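Local coordinates for nucleoporin NUP159 (PDB 1XIP), which serves as a nuclear pore complex component, its N-terminal beta-propeller tethering the helicase Dbp5 to the pore for mRNA export, at residues A[25-30]-A[373-378]; A[198-203]-A[256-261]; A[225-230]-A[249-254]; A[338-343]-A[364-369]. All blocks are in the same frame, centred on the assembly; numbering follows the deposited sequence.

Contact 1: residues A[25-30]-A[373-378]; sequences KQILPS and GSLQIV
Ile27 lays its CD1 methyl against Leu375, with 4.1 Å between Ile27 CD1 and Leu375 CD1, the two side chains crossing obliquely where the ring of the propeller is sealed. This is the velcro closure of a beta-propeller: strand 18-26, from near the N-terminus, runs antiparallel beside the C-terminal strand 374-381 and completes a blade. Lys25 and Leu375 form the hydrogen-bonded pair, Leu375 N giving a nearly straight bond to Lys25 O (2.8 Å), while Gln26 and Ser374 form the non-hydrogen-bonded pair. Beyond them the chain leaves the strand. With CG1 between the backbone N and the carbonyl carbon (chi1 64°), Ile27 holds CG1 at 3.5 Å from Gly373 O, and CD1 continues toward Leu375. His71 and Ile72 of helix 65-73 also pack against this isoleucine, and the ammonium of Lys25 hydrogen-bonds to Ser74 O and makes a salt bridge to Asp75. An alanine at Ile27 would probably open a gap over Leu375 and leave the leucine's CD1 without its apolar neighbour from segment 25-30. Gly373 sits at positive phi, and a CB there would come about 2.0 Å from Leu28 O. Its carbonyl is gripped twice: Ile27 N (2.9 Å) and Leu28 N (3.2 Å) both reach Gly373 O from the same face of the carbonyl plane.

Contact 2: residues A[198-203]-A[256-261]; sequences FEFSLP and GSASFQ
Blade-to-blade packing in the beta-propeller joins Phe200 and Pro203 to Ala258 and Phe260, bringing the end of strand 193-200 and the loop after it over strand 257-263 of the next sheet. No hydrogen bond links the two segments. The Phe260 ring lies under Pro203, whose CD stands over its centre, 3.5 Å from the centroid of Phe260 and only 3° off the ring normal: a CH-pi contact by a proline ring that crosses the aromatic side chain at about a right angle. Pro203 CG comes closer to the rim, 3.4 Å from Phe260 CD2. Ala258 CB repeats the pattern on Phe200, sitting over one face of that ring but displaced toward its rim. The two phenylalanines themselves meet rim to rim, Phe200 CE1 to Phe260 CZ at 3.6 Å, with planes turned 83° apart and neither ring over the face of the other. Leu202 points its CB away, yet its CD1 returns to within 4.1 Å of Phe260 CE1. Ile251 of the neighbouring strand touches both rings, and Leu206 of helix 204-207 also packs on Phe260. With aliphatic carbons on aromatic faces and no hydrogen bond between the segments, cohesion here depends on close apolar fit.

Contact 3: residues A[225-230]-A[249-254]; sequences QDFLAV and YIIKHI
Ala229 presents only a methyl, and the low ground beside it is taken by Ile251, whose CD1 reaches to 3.8 Å from Ala229 CB. Chi1 (-63°) sets CG1 of the isoleucine anti to the carbonyl carbon, and chi2 (143°) carries CD1 on to the alanine; its other branch leans toward the next bump along, Phe227, with CG2 of Ile251 4.3 Å from CD2 of Phe227. On this face a large Phe227 is followed by a small Ala229 on one strand, and Ile251 on the other spans both, while Phe184 of the adjoining blade packs onto Ala229 and Ile251. Tyr249 starts on the same face, but its ring leads away from strand 226-230.

The two strands are antiparallel neighbours in a propeller blade; the axes of strand segments 226-230 and 249-254 come within 4.6 Å, with 152° between their directions. Ala229 also begins the first FG repeat of the protein; whereas FG regions are generally flexible, this one is built into a strand. Paired backbone bonds at Phe227 with Ile251 and at Ala229 with Tyr249 fix the register, and His253 N extends the ladder to Gln225 O.

On the other face the ridges meet differently. Leu228 turns its CG toward Ile250 CD1 (4.2 Å), while its CD2 dips to 3.4 Å from Tyr249 O, filling the hollow beside that carbonyl. Farther along, Asp226 and Lys252 stand across from each other without a salt bridge: Asp226 OD2 and Lys252 NZ remain 5.8 Å apart, and the ammonium bonds instead to Lys311 O.

Contact 4: residues A[338-343]-A[364-369]; sequences IGVAVD and PLVYIL
Tyr367 leans across to Asp343 on the neighbouring strand, its side chain meeting a different part of segment 338-343 at each step. CB lies 3.9 Å from Ala341 O, the carbonyl that also accepts the hydrogen bond of Tyr367 N. With CG anti to the carbonyl carbon (chi1 -72°), the ring heads on: CD1 approaches Asp343 CB at 3.9 Å, CE1 comes beside the same CB and the carboxylate, and CZ is 3.4 Å from Asp343 OD2. The tip completes the link, Tyr367 OH donating to Asp343 OD2 at 2.7 Å; the oxygen is met on its anti side, 34° out of the carboxylate plane. Thr346 OG1 is bonded to OD2 as well, and Leu43 and Ile45 of strand 43-46 touch the tyrosine. A phenylalanine in place of Tyr367 would probably keep the ring but leave Asp343 OD2 with one donor fewer, relying on Thr346. On the opposite face Val340 CG1 meets Val366 CG1 at 3.8 Å. Five antiparallel pairs run from Asp343 with Leu365 to Gly339 with Leu369, where Ile338 and Gly339 both face Leu369, a classic beta bulge at the start of the edge strand of a four-stranded propeller blade.

Overall arrangement
The four contacts fall into two pairs at opposite parts of the beta-propeller. Contacts 1 and 4 share the blade ordered 18-26, 374-381, 365-370, 337-343; their centres are 11 Å apart, and backbone bonds between strands 365-370 and 374-381 join them. Contacts 2 and 3, 8 Å apart, meet through the adjacent strands 246-254 and 257-263, contact 2 reaching across from strand 193-200 of the neighbouring sheet. The centres of contacts 1 and 2 lie 40 Å apart. Along the sequence, contact 1 spans all the others, contact 2 encloses contact 3, and contact 4 follows both. Local strand pairing builds blades, side-chain packing joins neighbours, and the terminal strands close the domain that interacts with Dbp5.

Contact 1: residues A[25-30]-A[373-378]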
loop_
_atom_site.group_PDB
_atom_site.type_symbol
_atom_site.label_atom_id
_atom_site.label_comp_id
_atom_site.label_asym_id
_atom_site.label_seq_id
_atom_site.Cartn_x
_atom_site.Cartn_y
_atom_site.Cartn_z
ATOM N N LYS A 25 -2.890 -3.882 -19.533
ATOM C CA LYS A 25 -4.117 -4.498 -20.035
ATOM C C LYS A 25 -5.167 -4.592 -18.930
ATOM O O LYS A 25 -4.826 -4.722 -17.730
ATOM C CB LYS A 25 -3.832 -5.878 -20.614
ATOM C CG LYS A 25 -3.552 -5.845 -22.130
ATOM C CD LYS A 25 -2.874 -7.103 -22.641
ATOM C CE LYS A 25 -1.858 -6.778 -23.719
ATOM N NZ LYS A 25 -1.604 -7.952 -24.598
ATOM N N GLN A 26 -6.442 -4.490 -19.319
ATOM C CA GLN A 26 -7.522 -4.751 -18.388
ATOM C C GLN A 26 -7.601 -6.239 -18.208
ATOM O O GLN A 26 -7.779 -6.968 -19.174
ATOM C CB GLN A 26 -8.856 -4.235 -18.897
ATOM C CG GLN A 26 -9.983 -4.527 -17.896
ATOM C CD GLN A 26 -11.207 -3.681 -18.114
ATOM O OE1 GLN A 26 -11.683 -3.561 -19.231
ATOM N NE2 GLN A 26 -11.728 -3.106 -17.048
ATOM N N ILE A 27 -7.431 -6.692 -16.976
ATOM C CA ILE A 27 -7.470 -8.109 -16.680
ATOM C C ILE A 27 -8.664 -8.463 -15.810
ATOM O O ILE A 27 -8.969 -9.659 -15.625
ATOM C CB ILE A 27 -6.158 -8.587 -16.012
ATOM C CG1 ILE A 27 -5.959 -7.908 -14.653
ATOM C CG2 ILE A 27 -4.955 -8.392 -16.986
ATOM C CD1 ILE A 27 -5.154 -8.731 -13.668
ATOM N N LEU A 28 -9.342 -7.442 -15.285
ATOM C CA LEU A 28 -10.488 -7.658 -14.410
ATOM C C LEU A 28 -11.517 -6.561 -14.606
ATOM O O LEU A 28 -11.200 -5.527 -15.143
ATOM C CB LEU A 28 -10.028 -7.701 -12.948
ATOM C CG LEU A 28 -9.188 -8.891 -12.497
ATOM C CD1 LEU A 28 -8.637 -8.619 -11.084
ATOM C CD2 LEU A 28 -10.047 -10.119 -12.504
ATOM N N PRO A 29 -12.749 -6.757 -14.159
ATOM C CA PRO A 29 -13.753 -5.696 -14.300
ATOM C C PRO A 29 -13.438 -4.462 -13.428
ATOM O O PRO A 29 -12.780 -4.557 -12.388
ATOM C CB PRO A 29 -15.058 -6.374 -13.863
ATOM C CG PRO A 29 -14.640 -7.499 -13.004
ATOM C CD PRO A 29 -13.288 -7.956 -13.491
ATOM N N SER A 30 -13.909 -3.310 -13.910
ATOM C CA SER A 30 -13.750 -2.012 -13.267
ATOM C C SER A 30 -14.678 -1.839 -12.066
ATOM O O SER A 30 -15.718 -2.485 -11.966
ATOM C CB SER A 30 -14.034 -0.911 -14.295
ATOM O OG SER A 30 -13.997 0.376 -13.713
ATOM N N GLY A 373 -9.411 -2.303 -12.958
ATOM C CA GLY A 373 -9.043 -3.675 -13.253
ATOM C C GLY A 373 -7.920 -3.781 -14.260
ATOM O O GLY A 373 -7.604 -4.855 -14.740
ATOM N N SER A 374 -7.326 -2.646 -14.604
ATOM C CA SER A 374 -6.185 -2.637 -15.493
ATOM C C SER A 374 -4.926 -2.907 -14.697
ATOM O O SER A 374 -4.799 -2.454 -13.557
ATOM C CB SER A 374 -6.089 -1.303 -16.208
ATOM O OG SER A 374 -5.214 -1.410 -17.317
ATOM N N LEU A 375 -4.009 -3.668 -15.289
ATOM C CA LEU A 375 -2.752 -3.991 -14.643
ATOM C C LEU A 375 -1.603 -3.509 -15.488
ATOM O O LEU A 375 -1.563 -3.735 -16.694
ATOM C CB LEU A 375 -2.616 -5.506 -14.377
ATOM C CG LEU A 375 -1.421 -5.889 -13.465
ATOM C CD1 LEU A 375 -1.846 -6.778 -12.374
ATOM C CD2 LEU A 375 -0.283 -6.512 -14.211
ATOM N N GLN A 376 -0.651 -2.873 -14.830
ATOM C CA GLN A 376 0.524 -2.324 -15.466
ATOM C C GLN A 376 1.778 -3.044 -14.928
ATOM O O GLN A 376 1.888 -3.290 -13.710
ATOM C CB GLN A 376 0.581 -0.855 -15.132
ATOM C CG GLN A 376 1.720 -0.122 -15.723
ATOM C CD GLN A 376 1.801 1.329 -15.239
ATOM O OE1 GLN A 376 1.002 1.766 -14.376
ATOM N NE2 GLN A 376 2.765 2.081 -15.787
ATOM N N ILE A 377 2.702 -3.400 -15.822
ATOM C CA ILE A 377 4.002 -3.914 -15.390
ATOM C C ILE A 377 5.093 -2.912 -15.720
ATOM O O ILE A 377 5.214 -2.459 -16.863
ATOM C CB ILE A 377 4.352 -5.286 -16.022
ATOM C CG1 ILE A 377 3.352 -6.367 -15.602
ATOM C CG2 ILE A 377 5.783 -5.703 -15.628
ATOM C CD1 ILE A 377 3.660 -7.734 -16.192
ATOM N N VAL A 378 5.893 -2.590 -14.707
ATOM C CA VAL A 378 6.927 -1.576 -14.821
ATOM C C VAL A 378 8.257 -2.129 -14.260
ATOM O O VAL A 378 8.354 -2.497 -13.086
ATOM C CB VAL A 378 6.475 -0.266 -14.093
ATOM C CG1 VAL A 378 7.544 0.722 -14.083
ATOM C CG2 VAL A 378 5.274 0.341 -14.773
#

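Contact 2: residues A[198-203]-A[256-261]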
loop_
_atom_site.group_PDB
_atom_site.type_symbol
_atom_site.label_atom_id
_atom_site.label_comp_id
_atom_site.label_asym_id
_atom_site.label_seq_id
_atom_site.Cartn_x
_atom_site.Cartn_y
_atom_site.Cartn_z
ATOM N N PHE A 198 9.862 4.250 20.842
ATOM C CA PHE A 198 9.801 5.693 21.077
ATOM C C PHE A 198 8.414 6.285 20.810
ATOM O O PHE A 198 7.478 5.571 20.462
ATOM C CB PHE A 198 10.887 6.452 20.290
ATOM C CG PHE A 198 11.047 6.011 18.871
ATOM C CD1 PHE A 198 11.991 5.041 18.534
ATOM C CD2 PHE A 198 10.288 6.586 17.861
ATOM C CE1 PHE A 198 12.162 4.630 17.208
ATOM C CE2 PHE A 198 10.447 6.192 16.529
ATOM C CZ PHE A 198 11.387 5.205 16.201
ATOM N N GLU A 199 8.300 7.602 20.975
ATOM C CA GLU A 199 7.023 8.302 20.975
ATOM C C GLU A 199 7.292 9.763 20.675
ATOM O O GLU A 199 8.286 10.313 21.152
ATOM C CB GLU A 199 6.398 8.182 22.359
ATOM C CG GLU A 199 4.924 8.518 22.441
ATOM C CD GLU A 199 4.286 7.965 23.705
ATOM O OE1 GLU A 199 4.791 8.241 24.823
ATOM O OE2 GLU A 199 3.278 7.245 23.578
ATOM N N PHE A 200 6.426 10.402 19.890
ATOM C CA PHE A 200 6.557 11.840 19.664
ATOM C C PHE A 200 5.300 12.547 19.158
ATOM O O PHE A 200 4.392 11.919 18.620
ATOM C CB PHE A 200 7.772 12.165 18.781
ATOM C CG PHE A 200 7.766 11.486 17.453
ATOM C CD1 PHE A 200 7.326 12.155 16.326
ATOM C CD2 PHE A 200 8.228 10.179 17.320
ATOM C CE1 PHE A 200 7.327 11.529 15.076
ATOM C CE2 PHE A 200 8.233 9.547 16.084
ATOM C CZ PHE A 200 7.785 10.227 14.956
ATOM N N SER A 201 5.263 13.863 19.364
ATOM C CA SER A 201 4.180 14.718 18.905
ATOM C C SER A 201 4.622 15.511 17.684
ATOM O O SER A 201 5.763 15.421 17.258
ATOM C CB SER A 201 3.755 15.670 20.024
ATOM O OG SER A 201 2.407 15.442 20.385
ATOM N N LEU A 202 3.706 16.288 17.127
ATOM C CA LEU A 202 3.999 17.147 15.986
ATOM C C LEU A 202 4.865 18.333 16.395
ATOM O O LEU A 202 4.728 18.845 17.519
ATOM C CB LEU A 202 2.693 17.678 15.394
ATOM C CG LEU A 202 2.352 17.312 13.965
ATOM C CD1 LEU A 202 2.276 15.824 13.856
ATOM C CD2 LEU A 202 1.035 17.944 13.607
ATOM N N PRO A 203 5.732 18.793 15.487
ATOM C CA PRO A 203 6.512 20.004 15.727
ATOM C C PRO A 203 5.586 21.202 15.857
ATOM O O PRO A 203 4.521 21.237 15.224
ATOM C CB PRO A 203 7.360 20.139 14.464
ATOM C CG PRO A 203 7.344 18.852 13.863
ATOM C CD PRO A 203 6.028 18.221 14.169
ATOM N N GLY A 256 16.168 10.205 20.384
ATOM C CA GLY A 256 15.127 10.796 21.212
ATOM C C GLY A 256 14.559 12.104 20.690
ATOM O O GLY A 256 13.942 12.852 21.453
ATOM N N SER A 257 14.773 12.384 19.400
ATOM C CA SER A 257 14.200 13.576 18.747
ATOM C C SER A 257 13.892 13.354 17.270
ATOM O O SER A 257 14.791 13.079 16.460
ATOM C CB SER A 257 15.108 14.810 18.928
ATOM O OG SER A 257 16.322 14.683 18.201
ATOM N N ALA A 258 12.616 13.488 16.929
ATOM C CA ALA A 258 12.175 13.349 15.551
ATOM C C ALA A 258 12.334 14.669 14.806
ATOM O O ALA A 258 12.067 15.730 15.357
ATOM C CB ALA A 258 10.735 12.898 15.518
ATOM N N SER A 259 12.796 14.607 13.566
ATOM C CA SER A 259 12.753 15.765 12.685
ATOM C C SER A 259 11.738 15.525 11.568
ATOM O O SER A 259 11.683 14.443 10.994
ATOM C CB SER A 259 14.129 16.080 12.096
ATOM O OG SER A 259 15.039 15.030 12.322
ATOM N N PHE A 260 10.934 16.531 11.266
ATOM C CA PHE A 260 10.002 16.448 10.172
ATOM C C PHE A 260 10.553 17.269 9.028
ATOM O O PHE A 260 11.225 18.266 9.256
ATOM C CB PHE A 260 8.660 17.010 10.598
ATOM C CG PHE A 260 7.922 16.161 11.587
ATOM C CD1 PHE A 260 6.625 15.750 11.320
ATOM C CD2 PHE A 260 8.499 15.799 12.786
ATOM C CE1 PHE A 260 5.912 14.975 12.233
ATOM C CE2 PHE A 260 7.801 15.018 13.701
ATOM C CZ PHE A 260 6.499 14.611 13.421
ATOM N N GLN A 261 10.274 16.850 7.794
ATOM C CA GLN A 261 10.699 17.591 6.609
ATOM C C GLN A 261 9.681 17.379 5.506
ATOM O O GLN A 261 9.313 16.235 5.233
ATOM C CB GLN A 261 12.050 17.074 6.123
ATOM C CG GLN A 261 13.263 17.418 6.991
ATOM C CD GLN A 261 14.511 16.694 6.517
ATOM O OE1 GLN A 261 14.692 15.513 6.809
ATOM N NE2 GLN A 261 15.358 17.389 5.760
#

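Contact 3: residues A[225-230]-A[249-254]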
loop_
_atom_site.group_PDB
_atom_site.type_symbol
_atom_site.label_atom_id
_atom_site.label_comp_id
_atom_site.label_asym_id
_atom_site.label_seq_id
_atom_site.Cartn_x
_atom_site.Cartn_y
_atom_site.Cartn_z
ATOM N N GLN A 225 14.267 3.868 11.405
ATOM C CA GLN A 225 14.424 5.263 11.838
ATOM C C GLN A 225 13.549 6.320 11.117
ATOM O O GLN A 225 13.184 7.350 11.710
ATOM C CB GLN A 225 15.894 5.667 11.756
ATOM C CG GLN A 225 16.613 5.454 13.074
ATOM C CD GLN A 225 18.114 5.381 12.926
ATOM O OE1 GLN A 225 18.808 6.401 13.055
ATOM N NE2 GLN A 225 18.630 4.172 12.676
ATOM N N ASP A 226 13.232 6.061 9.846
ATOM C CA ASP A 226 12.409 6.966 9.041
ATOM C C ASP A 226 10.938 6.569 8.984
ATOM O O ASP A 226 10.592 5.387 9.044
ATOM C CB ASP A 226 12.923 7.051 7.601
ATOM C CG ASP A 226 14.439 7.090 7.506
ATOM O OD1 ASP A 226 15.130 7.284 8.547
ATOM O OD2 ASP A 226 15.024 6.924 6.402
ATOM N N PHE A 227 10.077 7.573 8.848
ATOM C CA PHE A 227 8.682 7.357 8.510
ATOM C C PHE A 227 8.248 8.389 7.476
ATOM O O PHE A 227 8.854 9.455 7.331
ATOM C CB PHE A 227 7.771 7.438 9.742
ATOM C CG PHE A 227 8.279 6.682 10.941
ATOM C CD1 PHE A 227 7.927 5.355 11.138
ATOM C CD2 PHE A 227 9.098 7.307 11.888
ATOM C CE1 PHE A 227 8.390 4.646 12.250
ATOM C CE2 PHE A 227 9.579 6.605 13.001
ATOM C CZ PHE A 227 9.221 5.270 13.180
ATOM N N LEU A 228 7.197 8.055 6.745
ATOM C CA LEU A 228 6.567 9.001 5.861
ATOM C C LEU A 228 5.141 9.148 6.345
ATOM O O LEU A 228 4.424 8.157 6.479
ATOM C CB LEU A 228 6.617 8.462 4.434
ATOM C CG LEU A 228 6.165 9.241 3.196
ATOM C CD1 LEU A 228 5.133 8.451 2.462
ATOM C CD2 LEU A 228 5.669 10.621 3.494
ATOM N N ALA A 229 4.747 10.384 6.647
ATOM C CA ALA A 229 3.409 10.685 7.165
ATOM C C ALA A 229 2.663 11.604 6.228
ATOM O O ALA A 229 3.262 12.462 5.587
ATOM C CB ALA A 229 3.510 11.320 8.528
ATOM N N VAL A 230 1.351 11.444 6.156
ATOM C CA VAL A 230 0.552 12.356 5.356
ATOM C C VAL A 230 -0.614 12.935 6.142
ATOM O O VAL A 230 -1.261 12.231 6.920
ATOM C CB VAL A 230 0.062 11.723 4.047
ATOM C CG1 VAL A 230 -0.578 12.795 3.155
ATOM C CG2 VAL A 230 1.210 11.029 3.307
ATOM N N TYR A 249 5.369 14.376 4.934
ATOM C CA TYR A 249 6.543 14.621 5.740
ATOM C C TYR A 249 7.369 13.363 5.906
ATOM O O TYR A 249 6.836 12.288 6.158
ATOM C CB TYR A 249 6.141 15.166 7.108
ATOM C CG TYR A 249 5.527 16.541 7.048
ATOM C CD1 TYR A 249 6.307 17.686 7.198
ATOM C CD2 TYR A 249 4.161 16.703 6.840
ATOM C CE1 TYR A 249 5.732 18.940 7.147
ATOM C CE2 TYR A 249 3.593 17.942 6.781
ATOM C CZ TYR A 249 4.369 19.057 6.938
ATOM O OH TYR A 249 3.760 20.301 6.885
ATOM N N ILE A 250 8.674 13.505 5.748
ATOM C CA ILE A 250 9.607 12.472 6.133
ATOM C C ILE A 250 10.065 12.744 7.569
ATOM O O ILE A 250 10.554 13.821 7.881
ATOM C CB ILE A 250 10.796 12.466 5.181
ATOM C CG1 ILE A 250 10.332 12.320 3.716
ATOM C CG2 ILE A 250 11.810 11.403 5.605
ATOM C CD1 ILE A 250 9.986 10.900 3.289
ATOM N N ILE A 251 9.867 11.777 8.446
ATOM C CA ILE A 251 10.301 11.896 9.815
ATOM C C ILE A 251 11.497 10.980 10.015
ATOM O O ILE A 251 11.373 9.762 9.875
ATOM C CB ILE A 251 9.171 11.516 10.764
ATOM C CG1 ILE A 251 7.995 12.476 10.598
ATOM C CG2 ILE A 251 9.662 11.509 12.212
ATOM C CD1 ILE A 251 6.623 11.806 10.735
ATOM N N LYS A 252 12.660 11.577 10.301
ATOM C CA LYS A 252 13.860 10.829 10.689
ATOM C C LYS A 252 14.009 11.021 12.172
ATOM O O LYS A 252 14.044 12.161 12.651
ATOM C CB LYS A 252 15.113 11.343 9.969
ATOM C CG LYS A 252 14.959 11.505 8.446
ATOM C CD LYS A 252 16.317 11.502 7.725
ATOM C CE LYS A 252 16.134 11.609 6.205
ATOM N NZ LYS A 252 17.323 12.182 5.472
ATOM N N HIS A 253 14.065 9.912 12.905
ATOM C CA HIS A 253 14.185 9.962 14.354
ATOM C C HIS A 253 15.601 9.634 14.818
ATOM O O HIS A 253 15.988 8.471 14.876
ATOM C CB HIS A 253 13.182 9.025 15.013
ATOM C CG HIS A 253 13.295 8.983 16.500
ATOM N ND1 HIS A 253 13.830 7.906 17.177
ATOM C CD2 HIS A 253 12.952 9.891 17.445
ATOM C CE1 HIS A 253 13.805 8.151 18.477
ATOM N NE2 HIS A 253 13.277 9.349 18.666
ATOM N N ILE A 254 16.365 10.677 15.146
ATOM C CA ILE A 254 17.729 10.534 15.661
ATOM C C ILE A 254 17.750 10.846 17.150
ATOM O O ILE A 254 17.452 11.985 17.567
ATOM C CB ILE A 254 18.742 11.468 14.900
ATOM C CG1 ILE A 254 18.584 11.350 13.373
ATOM C CG2 ILE A 254 20.181 11.160 15.313
ATOM C CD1 ILE A 254 18.247 12.684 12.660
#

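Contact 4: residues A[338-343]-A[364-369]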
loop_
_atom_site.group_PDB
_atom_site.type_symbol
_atom_site.label_atom_id
_atom_site.label_comp_id
_atom_site.label_asym_id
_atom_site.label_seq_id
_atom_site.Cartn_x
_atom_site.Cartn_y
_atom_site.Cartn_z
ATOM N N ILE A 338 -5.030 0.065 -6.781
ATOM C CA ILE A 338 -5.791 -0.606 -5.738
ATOM C C ILE A 338 -4.980 -1.798 -5.196
ATOM O O ILE A 338 -5.376 -2.434 -4.211
ATOM C CB ILE A 338 -7.173 -1.057 -6.259
ATOM C CG1 ILE A 338 -7.019 -2.199 -7.270
ATOM C CG2 ILE A 338 -7.942 0.117 -6.873
ATOM C CD1 ILE A 338 -8.319 -2.797 -7.701
ATOM N N GLY A 339 -3.845 -2.082 -5.848
ATOM C CA GLY A 339 -2.873 -3.058 -5.380
ATOM C C GLY A 339 -1.534 -2.897 -6.096
ATOM O O GLY A 339 -1.482 -2.370 -7.237
ATOM N N VAL A 340 -0.453 -3.339 -5.433
ATOM C CA VAL A 340 0.920 -3.225 -5.947
ATOM C C VAL A 340 1.680 -4.466 -5.507
ATOM O O VAL A 340 1.495 -4.940 -4.415
ATOM C CB VAL A 340 1.630 -1.950 -5.388
ATOM C CG1 VAL A 340 3.004 -1.784 -5.957
ATOM C CG2 VAL A 340 0.834 -0.699 -5.653
ATOM N N ALA A 341 2.532 -5.020 -6.347
ATOM C CA ALA A 341 3.266 -6.223 -5.944
ATOM C C ALA A 341 4.555 -6.393 -6.748
ATOM O O ALA A 341 4.724 -5.739 -7.777
ATOM C CB ALA A 341 2.382 -7.456 -6.062
ATOM N N VAL A 342 5.460 -7.251 -6.274
ATOM C CA VAL A 342 6.777 -7.400 -6.906
ATOM C C VAL A 342 7.047 -8.790 -7.444
ATOM O O VAL A 342 6.895 -9.789 -6.746
ATOM C CB VAL A 342 7.945 -6.997 -5.948
ATOM C CG1 VAL A 342 9.250 -6.929 -6.694
ATOM C CG2 VAL A 342 7.651 -5.637 -5.301
ATOM N N ASP A 343 7.484 -8.817 -8.695
ATOM C CA ASP A 343 7.762 -10.035 -9.426
ATOM C C ASP A 343 9.256 -10.101 -9.728
ATOM O O ASP A 343 9.837 -9.190 -10.298
ATOM C CB ASP A 343 6.910 -10.065 -10.695
ATOM C CG ASP A 343 7.345 -11.126 -11.712
ATOM O OD1 ASP A 343 8.027 -12.116 -11.376
ATOM O OD2 ASP A 343 7.009 -11.047 -12.900
ATOM N N PRO A 364 13.829 -5.977 -10.930
ATOM C CA PRO A 364 12.583 -6.387 -10.291
ATOM C C PRO A 364 11.400 -5.732 -11.017
ATOM O O PRO A 364 11.544 -4.640 -11.586
ATOM C CB PRO A 364 12.703 -5.831 -8.868
ATOM C CG PRO A 364 14.133 -5.344 -8.732
ATOM C CD PRO A 364 14.585 -5.015 -10.109
ATOM N N LEU A 365 10.246 -6.393 -11.003
ATOM C CA LEU A 365 9.104 -5.924 -11.752
ATOM C C LEU A 365 8.028 -5.542 -10.778
ATOM O O LEU A 365 7.690 -6.315 -9.896
ATOM C CB LEU A 365 8.610 -6.994 -12.726
ATOM C CG LEU A 365 9.563 -7.480 -13.827
ATOM C CD1 LEU A 365 8.852 -8.435 -14.789
ATOM C CD2 LEU A 365 10.202 -6.337 -14.604
ATOM N N VAL A 366 7.521 -4.323 -10.918
ATOM C CA VAL A 366 6.422 -3.845 -10.102
ATOM C C VAL A 366 5.121 -3.956 -10.896
ATOM O O VAL A 366 4.965 -3.337 -11.965
ATOM C CB VAL A 366 6.650 -2.359 -9.676
ATOM C CG1 VAL A 366 5.568 -1.895 -8.727
ATOM C CG2 VAL A 366 8.035 -2.169 -9.058
ATOM N N TYR A 367 4.202 -4.768 -10.390
ATOM C CA TYR A 367 2.857 -4.883 -10.959
ATOM C C TYR A 367 1.952 -3.941 -10.202
ATOM O O TYR A 367 1.959 -3.942 -8.936
ATOM C CB TYR A 367 2.318 -6.292 -10.772
ATOM C CG TYR A 367 2.949 -7.363 -11.624
ATOM C CD1 TYR A 367 4.334 -7.401 -11.861
ATOM C CD2 TYR A 367 2.165 -8.378 -12.168
ATOM C CE1 TYR A 367 4.896 -8.411 -12.623
ATOM C CE2 TYR A 367 2.726 -9.392 -12.917
ATOM C CZ TYR A 367 4.083 -9.407 -13.146
ATOM O OH TYR A 367 4.616 -10.428 -13.909
ATOM N N ILE A 368 1.182 -3.140 -10.948
ATOM C CA ILE A 368 0.257 -2.160 -10.360
ATOM C C ILE A 368 -1.153 -2.354 -10.928
ATOM O O ILE A 368 -1.325 -2.397 -12.158
ATOM C CB ILE A 368 0.752 -0.701 -10.626
ATOM C CG1 ILE A 368 2.215 -0.517 -10.150
ATOM C CG2 ILE A 368 -0.189 0.322 -9.997
ATOM C CD1 ILE A 368 2.805 0.862 -10.388
ATOM N N LEU A 369 -2.146 -2.478 -10.030
ATOM C CA LEU A 369 -3.559 -2.694 -10.388
ATOM C C LEU A 369 -4.433 -1.441 -10.159
ATOM O O LEU A 369 -4.442 -0.869 -9.059
ATOM C CB LEU A 369 -4.140 -3.862 -9.581
ATOM C CG LEU A 369 -4.941 -4.925 -10.345
ATOM C CD1 LEU A 369 -5.912 -5.643 -9.420
ATOM C CD2 LEU A 369 -5.682 -4.327 -11.529
#